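Arylmalonate decarboxylase (Bordetella bronchiseptica, PDB 3IXL) catalyses the cofactor-free decarboxylation of 2-aryl-2-methylmalonates, with uptake of a proton, to 2-arylpropionates and carbon dioxide. Local coordinates at residues Y28-F33 with K228-Y233; S105-N110 with F216-R221. The protein carries 2 engineered substitutions. One frame throughout, in Å; residues are numbered along the deposited sequence.

Interaction 1. Residues Y28-F33 with K228-Y233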
ATOM      1  N   TYR A  28      -3.396 -14.142   3.888  1.00  7.82           N
ATOM      2  CA  TYR A  28      -2.575 -15.258   3.445  1.00  8.15           C
ATOM      3  C   TYR A  28      -2.047 -16.013   4.658  1.00  9.18           C
ATOM      4  O   TYR A  28      -0.840 -16.010   4.908  1.00  8.90           O
ATOM      5  CB  TYR A  28      -1.407 -14.738   2.595  1.00  7.36           C
ATOM      6  CG  TYR A  28      -1.821 -14.031   1.317  1.00  6.44           C
ATOM      7  CD1 TYR A  28      -1.808 -12.642   1.237  1.00  6.99           C
ATOM      8  CD2 TYR A  28      -2.195 -14.757   0.183  1.00  7.32           C
ATOM      9  CE1 TYR A  28      -2.172 -11.984   0.065  1.00  6.40           C
ATOM     10  CE2 TYR A  28      -2.563 -14.117  -0.995  1.00  7.93           C
ATOM     11  CZ  TYR A  28      -2.537 -12.727  -1.051  1.00  6.29           C
ATOM     12  OH  TYR A  28      -2.906 -12.060  -2.203  1.00  7.47           O
ATOM     13  N   PRO A  29      -2.946 -16.682   5.412  1.00 10.10           N
ATOM     14  CA  PRO A  29      -2.543 -17.299   6.676  1.00 10.82           C
ATOM     15  C   PRO A  29      -1.489 -18.384   6.526  1.00 11.59           C
ATOM     16  O   PRO A  29      -0.766 -18.656   7.486  1.00 12.51           O
ATOM     17  CB  PRO A  29      -3.839 -17.923   7.210  1.00 10.87           C
ATOM     18  CG  PRO A  29      -4.765 -17.968   6.068  1.00 11.39           C
ATOM     19  CD  PRO A  29      -4.385 -16.862   5.141  1.00  9.87           C
ATOM     20  N   ASP A  30      -1.388 -18.981   5.343  1.00 11.61           N
ATOM     21  CA  ASP A  30      -0.427 -20.071   5.144  1.00 12.14           C
ATOM     22  C   ASP A  30       0.851 -19.665   4.409  1.00 10.77           C
ATOM     23  O   ASP A  30       1.641 -20.515   4.004  1.00 10.34           O
ATOM     24  CB  ASP A  30      -1.122 -21.274   4.518  1.00 13.84           C
ATOM     25  CG  ASP A  30      -2.227 -21.839   5.417  1.00 16.34           C
ATOM     26  OD1 ASP A  30      -2.184 -21.621   6.657  1.00 20.51           O
ATOM     27  OD2 ASP A  30      -3.135 -22.501   4.884  1.00 21.42           O
ATOM     28  N   LEU A  31       1.067 -18.357   4.267  1.00  9.64           N
ATOM     29  CA  LEU A  31       2.308 -17.847   3.689  1.00  9.09           C
ATOM     30  C   LEU A  31       3.199 -17.218   4.757  1.00  8.37           C
ATOM     31  O   LEU A  31       2.694 -16.546   5.655  1.00  7.91           O
ATOM     32  CB  LEU A  31       2.021 -16.825   2.587  1.00  9.20           C
ATOM     33  CG  LEU A  31       1.284 -17.309   1.343  1.00 10.72           C
ATOM     34  CD1 LEU A  31       1.325 -16.198   0.305  1.00 10.74           C
ATOM     35  CD2 LEU A  31       1.875 -18.587   0.764  1.00 12.32           C
ATOM     36  N   PRO A  32       4.523 -17.459   4.680  1.00  8.16           N
ATOM     37  CA  PRO A  32       5.471 -16.832   5.607  1.00  7.97           C
ATOM     38  C   PRO A  32       5.906 -15.436   5.159  1.00  7.78           C
ATOM     39  O   PRO A  32       6.320 -15.231   4.007  1.00  7.96           O
ATOM     40  CB  PRO A  32       6.661 -17.788   5.583  1.00  8.08           C
ATOM     41  CG  PRO A  32       6.640 -18.362   4.184  1.00  8.39           C
ATOM     42  CD  PRO A  32       5.191 -18.396   3.753  1.00  8.61           C
ATOM     43  N   PHE A  33       5.811 -14.492   6.077  1.00  7.05           N
ATOM     44  CA  PHE A  33       6.282 -13.131   5.851  1.00  6.89           C
ATOM     45  C   PHE A  33       7.309 -12.777   6.902  1.00  7.02           C
ATOM     46  O   PHE A  33       7.154 -13.156   8.061  1.00  7.19           O
ATOM     47  CB  PHE A  33       5.118 -12.137   5.935  1.00  6.98           C
ATOM     48  CG  PHE A  33       4.072 -12.349   4.888  1.00  6.13           C
ATOM     49  CD1 PHE A  33       2.942 -13.123   5.164  1.00  6.99           C
ATOM     50  CD2 PHE A  33       4.198 -11.789   3.620  1.00  6.43           C
ATOM     51  CE1 PHE A  33       1.968 -13.342   4.197  1.00  7.09           C
ATOM     52  CE2 PHE A  33       3.221 -12.004   2.643  1.00  7.03           C
ATOM     53  CZ  PHE A  33       2.113 -12.785   2.927  1.00  6.63           C
ATOM     54  N   LYS A 228      -3.537 -17.656  -3.548  1.00 16.83           N
ATOM     55  CA  LYS A 228      -4.772 -16.873  -3.475  1.00 16.04           C
ATOM     56  C   LYS A 228      -5.131 -16.559  -2.033  1.00 14.68           C
ATOM     57  O   LYS A 228      -4.872 -17.351  -1.127  1.00 14.27           O
ATOM     58  CB  LYS A 228      -5.929 -17.595  -4.183  1.00 17.11           C
ATOM     59  CG  LYS A 228      -5.713 -17.839  -5.688  1.00 18.32           C
ATOM     60  CD  LYS A 228      -5.390 -16.559  -6.477  1.00 21.29           C
ATOM     61  CE  LYS A 228      -5.018 -16.886  -7.921  1.00 21.25           C
ATOM     62  NZ  LYS A 228      -4.156 -15.854  -8.559  1.00 24.78           N
ATOM     63  N   ALA A 229      -5.709 -15.383  -1.821  1.00 13.25           N
ATOM     64  CA  ALA A 229      -6.096 -14.971  -0.481  1.00 12.50           C
ATOM     65  C   ALA A 229      -7.385 -15.657  -0.045  1.00 12.24           C
ATOM     66  O   ALA A 229      -8.178 -16.117  -0.879  1.00 12.30           O
ATOM     67  CB  ALA A 229      -6.273 -13.459  -0.417  1.00 12.31           C
ATOM     68  N   ARG A 230      -7.595 -15.696   1.264  1.00 12.00           N
ATOM     69  CA  ARG A 230      -8.886 -16.088   1.808  1.00 11.89           C
ATOM     70  C   ARG A 230      -9.945 -15.129   1.256  1.00 11.69           C
ATOM     71  O   ARG A 230      -9.623 -13.977   0.956  1.00 11.23           O
ATOM     72  CB  ARG A 230      -8.843 -16.061   3.334  1.00 12.02           C
ATOM     73  CG  ARG A 230      -7.959 -17.153   3.945  1.00 13.29           C
ATOM     74  CD  ARG A 230      -8.628 -18.539   3.883  1.00 15.48           C
ATOM     75  NE  ARG A 230      -7.796 -19.580   4.491  1.00 17.71           N
ATOM     76  CZ  ARG A 230      -7.812 -19.904   5.781  1.00 19.25           C
ATOM     77  NH1 ARG A 230      -8.624 -19.285   6.626  1.00 18.73           N
ATOM     78  NH2 ARG A 230      -7.013 -20.863   6.232  1.00 20.79           N
ATOM     79  N   PRO A 231     -11.196 -15.600   1.081  1.00 11.48           N
ATOM     80  CA  PRO A 231     -12.214 -14.776   0.424  1.00 11.15           C
ATOM     81  C   PRO A 231     -12.795 -13.680   1.311  1.00 10.56           C
ATOM     82  O   PRO A 231     -12.726 -13.774   2.535  1.00 10.62           O
ATOM     83  CB  PRO A 231     -13.306 -15.794   0.074  1.00 11.36           C
ATOM     84  CG  PRO A 231     -13.190 -16.807   1.131  1.00 11.45           C
ATOM     85  CD  PRO A 231     -11.723 -16.923   1.462  1.00 12.40           C
ATOM     86  N   GLY A 232     -13.366 -12.662   0.674  1.00 10.50           N
ATOM     87  CA  GLY A 232     -14.114 -11.618   1.374  1.00 10.65           C
ATOM     88  C   GLY A 232     -13.357 -10.340   1.681  1.00 11.02           C
ATOM     89  O   GLY A 232     -13.824  -9.512   2.475  1.00 12.10           O
ATOM     90  N   TYR A 233     -12.188 -10.169   1.066  1.00 10.39           N
ATOM     91  CA  TYR A 233     -11.380  -8.975   1.321  1.00 10.72           C
ATOM     92  C   TYR A 233     -11.341  -8.023   0.135  1.00 10.61           C
ATOM     93  O   TYR A 233     -10.491  -7.126   0.084  1.00 11.43           O
ATOM     94  CB  TYR A 233      -9.962  -9.358   1.741  1.00 11.06           C
ATOM     95  CG  TYR A 233      -9.917 -10.172   3.002  1.00 12.08           C
ATOM     96  CD1 TYR A 233      -9.519 -11.502   2.974  1.00 12.43           C
ATOM     97  CD2 TYR A 233     -10.282  -9.617   4.220  1.00 11.44           C
ATOM     98  CE1 TYR A 233      -9.471 -12.258   4.133  1.00 12.65           C
ATOM     99  CE2 TYR A 233     -10.234 -10.362   5.394  1.00 12.68           C
ATOM    100  CZ  TYR A 233      -9.832 -11.683   5.337  1.00 12.20           C
ATOM    101  OH  TYR A 233      -9.783 -12.430   6.488  1.00 14.12           O
TER
HETATM  102  O   HOH W   1      -5.804 -22.547   4.440  1.00 70.57           O
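Ala229 lies over one face of the Tyr28 ring, its methyl CB 4.1 Å from the ring centroid and 25° off the normal, a CH-pi contact displaced toward the rim beside CE2 and CZ. Tyr28 CE2 also comes within 3.5 Å of the backbone at Ala229 N. Farther out, Pro29 sets its CG over the centre of the Arg230 guanidinium, 3.6 Å from CZ, while Pro29 CD rests against Arg230 CG; the bend at chi2 (-75°) places CD and turns the arginine chain on its way to this contact.

The polar component is indirect. Asp30 OD2 and Arg230 NH2 stand 4.4 Å apart, too far for a salt bridge, and a water joins them: it donates to Asp30 OD2 and accepts from Arg230 NH2 in the guanidinium plane, 2.7 Å from each. No direct hydrogen bond links the two segments.

A type I turn from Tyr28 to Leu31 leads from helix 23-27 toward strand 33-37, and Arg230 shares a backbone hydrogen bond with Leu27. The buried Tyr28 ring reaches inward to Phe216 and Val220 of helix 211-222 and to Phe237 of helix 235-238.

Interaction 2. Residues S105-N110 with F216-R221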
ATOM      1  N   SER A 105       3.513   1.621  -3.466  1.00  4.95           N
ATOM      2  CA  SER A 105       2.980   2.465  -4.546  1.00  5.38           C
ATOM      3  C   SER A 105       2.798   1.688  -5.846  1.00  5.72           C
ATOM      4  O   SER A 105       1.783   1.843  -6.529  1.00  5.66           O
ATOM      5  CB  SER A 105       3.860   3.686  -4.784  1.00  5.56           C
ATOM      6  OG  SER A 105       3.677   4.635  -3.748  1.00  6.69           O
ATOM      7  N   THR A 106       3.778   0.862  -6.211  1.00  5.38           N
ATOM      8  CA  THR A 106       3.615  -0.009  -7.366  1.00  6.13           C
ATOM      9  C   THR A 106       2.443  -0.963  -7.153  1.00  5.69           C
ATOM     10  O   THR A 106       1.666  -1.230  -8.074  1.00  6.55           O
ATOM     11  CB  THR A 106       4.899  -0.783  -7.613  1.00  6.14           C
ATOM     12  OG1 THR A 106       5.886   0.141  -8.071  1.00  8.04           O
ATOM     13  CG2 THR A 106       4.714  -1.908  -8.633  1.00  7.57           C
ATOM     14  N   ALA A 107       2.302  -1.456  -5.920  1.00  5.66           N
ATOM     15  CA  ALA A 107       1.191  -2.348  -5.594  1.00  5.89           C
ATOM     16  C   ALA A 107      -0.160  -1.708  -5.875  1.00  6.22           C
ATOM     17  O   ALA A 107      -1.039  -2.344  -6.454  1.00  5.89           O
ATOM     18  CB  ALA A 107       1.270  -2.775  -4.127  1.00  5.98           C
ATOM     19  N   VAL A 108      -0.345  -0.457  -5.462  1.00  6.31           N
ATOM     20  CA  VAL A 108      -1.662   0.145  -5.663  1.00  7.21           C
ATOM     21  C   VAL A 108      -1.885   0.496  -7.133  1.00  6.96           C
ATOM     22  O   VAL A 108      -3.011   0.375  -7.625  1.00  6.82           O
ATOM     23  CB  VAL A 108      -1.966   1.346  -4.719  1.00  7.48           C
ATOM     24  CG1 VAL A 108      -1.890   0.927  -3.250  1.00  8.12           C
ATOM     25  CG2 VAL A 108      -1.052   2.498  -4.982  1.00  9.44           C
ATOM     26  N   LEU A 109      -0.828   0.875  -7.853  1.00  6.77           N
ATOM     27  CA  LEU A 109      -0.968   1.086  -9.304  1.00  7.32           C
ATOM     28  C   LEU A 109      -1.383  -0.215  -9.974  1.00  7.43           C
ATOM     29  O   LEU A 109      -2.291  -0.237 -10.802  1.00  8.19           O
ATOM     30  CB  LEU A 109       0.349   1.535  -9.926  1.00  8.00           C
ATOM     31  CG  LEU A 109       0.909   2.912  -9.614  1.00 10.10           C
ATOM     32  CD1 LEU A 109       2.251   3.038 -10.306  1.00 10.76           C
ATOM     33  CD2 LEU A 109      -0.055   3.994 -10.098  1.00 10.60           C
ATOM     34  N   ASN A 110      -0.718  -1.306  -9.607  1.00  6.68           N
ATOM     35  CA  ASN A 110      -1.055  -2.599 -10.182  1.00  6.53           C
ATOM     36  C   ASN A 110      -2.485  -3.007  -9.844  1.00  6.52           C
ATOM     37  O   ASN A 110      -3.203  -3.527 -10.696  1.00  6.88           O
ATOM     38  CB  ASN A 110      -0.073  -3.676  -9.722  1.00  6.56           C
ATOM     39  CG  ASN A 110       1.281  -3.556 -10.404  1.00  8.35           C
ATOM     40  OD1 ASN A 110       1.429  -2.888 -11.438  1.00 11.19           O
ATOM     41  ND2 ASN A 110       2.286  -4.175  -9.808  1.00  7.32           N
ATOM     42  N   PHE A 216       0.264  -6.643   0.076  1.00  4.76           N
ATOM     43  CA  PHE A 216       0.335  -8.099   0.195  1.00  4.97           C
ATOM     44  C   PHE A 216       0.042  -8.798  -1.118  1.00  5.34           C
ATOM     45  O   PHE A 216       0.775  -9.685  -1.523  1.00  6.25           O
ATOM     46  CB  PHE A 216      -0.609  -8.605   1.293  1.00  5.52           C
ATOM     47  CG  PHE A 216      -0.049  -8.443   2.671  1.00  4.86           C
ATOM     48  CD1 PHE A 216      -0.309  -7.302   3.414  1.00  5.83           C
ATOM     49  CD2 PHE A 216       0.789  -9.421   3.205  1.00  6.00           C
ATOM     50  CE1 PHE A 216       0.245  -7.134   4.680  1.00  7.03           C
ATOM     51  CE2 PHE A 216       1.349  -9.271   4.472  1.00  7.14           C
ATOM     52  CZ  PHE A 216       1.085  -8.130   5.208  1.00  7.05           C
ATOM     53  N   TRP A 217      -1.032  -8.379  -1.778  1.00  5.32           N
ATOM     54  CA  TRP A 217      -1.436  -8.968  -3.049  1.00  5.76           C
ATOM     55  C   TRP A 217      -0.289  -8.879  -4.057  1.00  5.55           C
ATOM     56  O   TRP A 217       0.024  -9.836  -4.768  1.00  5.93           O
ATOM     57  CB  TRP A 217      -2.671  -8.210  -3.555  1.00  5.97           C
ATOM     58  CG  TRP A 217      -3.089  -8.566  -4.947  1.00  6.76           C
ATOM     59  CD1 TRP A 217      -3.866  -9.620  -5.325  1.00  8.54           C
ATOM     60  CD2 TRP A 217      -2.775  -7.843  -6.141  1.00  9.02           C
ATOM     61  NE1 TRP A 217      -4.041  -9.609  -6.695  1.00  9.35           N
ATOM     62  CE2 TRP A 217      -3.378  -8.527  -7.216  1.00  9.06           C
ATOM     63  CE3 TRP A 217      -2.031  -6.687  -6.406  1.00  8.59           C
ATOM     64  CZ2 TRP A 217      -3.255  -8.091  -8.542  1.00 10.08           C
ATOM     65  CZ3 TRP A 217      -1.910  -6.257  -7.722  1.00  9.89           C
ATOM     66  CH2 TRP A 217      -2.519  -6.958  -8.770  1.00  9.82           C
ATOM     67  N   ASP A 218       0.345  -7.717  -4.103  1.00  5.59           N
ATOM     68  CA  ASP A 218       1.392  -7.432  -5.069  1.00  6.02           C
ATOM     69  C   ASP A 218       2.678  -8.190  -4.758  1.00  6.21           C
ATOM     70  O   ASP A 218       3.360  -8.660  -5.675  1.00  6.68           O
ATOM     71  CB  ASP A 218       1.631  -5.919  -5.074  1.00  5.93           C
ATOM     72  CG  ASP A 218       2.782  -5.502  -5.947  1.00  7.10           C
ATOM     73  OD1 ASP A 218       3.816  -5.054  -5.387  1.00  7.73           O
ATOM     74  OD2 ASP A 218       2.629  -5.572  -7.189  1.00  7.24           O
ATOM     75  N   ALA A 219       3.013  -8.315  -3.470  1.00  6.48           N
ATOM     76  CA  ALA A 219       4.182  -9.094  -3.066  1.00  6.43           C
ATOM     77  C   ALA A 219       3.990 -10.572  -3.391  1.00  6.61           C
ATOM     78  O   ALA A 219       4.908 -11.240  -3.876  1.00  7.30           O
ATOM     79  CB  ALA A 219       4.450  -8.910  -1.584  1.00  6.81           C
ATOM     80  N   VAL A 220       2.781 -11.074  -3.149  1.00  6.68           N
ATOM     81  CA  VAL A 220       2.465 -12.470  -3.452  1.00  8.14           C
ATOM     82  C   VAL A 220       2.480 -12.699  -4.961  1.00  8.53           C
ATOM     83  O   VAL A 220       2.947 -13.739  -5.443  1.00  8.95           O
ATOM     84  CB  VAL A 220       1.126 -12.890  -2.808  1.00  8.09           C
ATOM     85  CG1 VAL A 220       0.685 -14.254  -3.288  1.00  9.29           C
ATOM     86  CG2 VAL A 220       1.257 -12.878  -1.294  1.00  9.31           C
ATOM     87  N   ARG A 221       1.989 -11.714  -5.703  1.00  8.83           N
ATOM     88  CA  ARG A 221       2.092 -11.704  -7.172  1.00  9.83           C
ATOM     89  C   ARG A 221       3.545 -11.893  -7.614  1.00 10.74           C
ATOM     90  O   ARG A 221       3.847 -12.758  -8.443  1.00 11.55           O
ATOM     91  CB  ARG A 221       1.544 -10.385  -7.729  1.00  9.68           C
ATOM     92  CG  ARG A 221       1.749 -10.199  -9.234  1.00  9.61           C
ATOM     93  CD  ARG A 221       1.526  -8.763  -9.678  1.00  9.64           C
ATOM     94  NE  ARG A 221       2.504  -7.832  -9.096  1.00  8.94           N
ATOM     95  CZ  ARG A 221       3.751  -7.648  -9.538  1.00  9.76           C
ATOM     96  NH1 ARG A 221       4.538  -6.753  -8.936  1.00  9.20           N
ATOM     97  NH2 ARG A 221       4.227  -8.357 -10.566  1.00 10.19           N
TER
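At Ala107 and Asp218 the axes of segments 105-110 and 216-221, on helices 104-114 and 211-222, cross at 92°, 8.8 Å apart at their closest approach. The small Ala107 permits this intimacy: its CB lies 3.3 Å from Asp218 CB, a tight fit, and also touches the carboxylate carbon.

Beside this point Asp218 OD2 gathers three N-H donors. Asn110 ND2 crosses from the other helix at 3.0 Å, with an angle of 155° at the hydrogen, and meets the syn side of the oxygen from within its own amide plane. Arg221, one turn on from Asp218, grips the same atom side-on through NE and NH1, the latter at 2.8 Å in a salt bridge; both nitrogens come from above the carboxylate plane. The bend at chi3 (64°) turns the arginine chain at NE into this grip. Asn110 ND2 lies over the guanidinium face, 3.5 Å from Arg221 NH1, the amide and guanidinium planes nearly perpendicular. Asp218 OD1 is bonded to Thr102 OG1, which ties the buried carboxylate to strand 101-103 as well.

Trp217 flanks the polar cluster, its CZ3 edge 3.7 Å from Asn110 CB and in plane with it.

The pair joins the helix after strand 101-103 of one parallel sheet to the helix after strand 208-210 of the other, consistent with the two-lobed fold of the Asp/Glu racemase clan, with the side chain of Ala107 about 10 Å from the bound 2-phenylacetic acid.

Helix 211-222 is common to both neighbourhoods. In interaction 2 it presents Trp217, Asp218 and Arg221 to helix 104-114, whereas Phe216 and Val220 carry packing to the loop 28-33: Phe33 meets Phe216 edge-to-face, and Leu31 CD1 lies 3.7 Å from Val220 CG2. Tyr28 also joins the two, its OH 3.5 Å from Trp217 CA. Interaction 1 is a surface contact, its centre about 16 Å from that of the chain; interaction 2, its centre about 7 Å from the same point, is partly buried. The chemistry follows this placement: at the periphery the charges of an aspartate and an arginine are bridged by water, but deeper in, a carboxylate oxygen takes its hydrogen bonds directly from protein nitrogens.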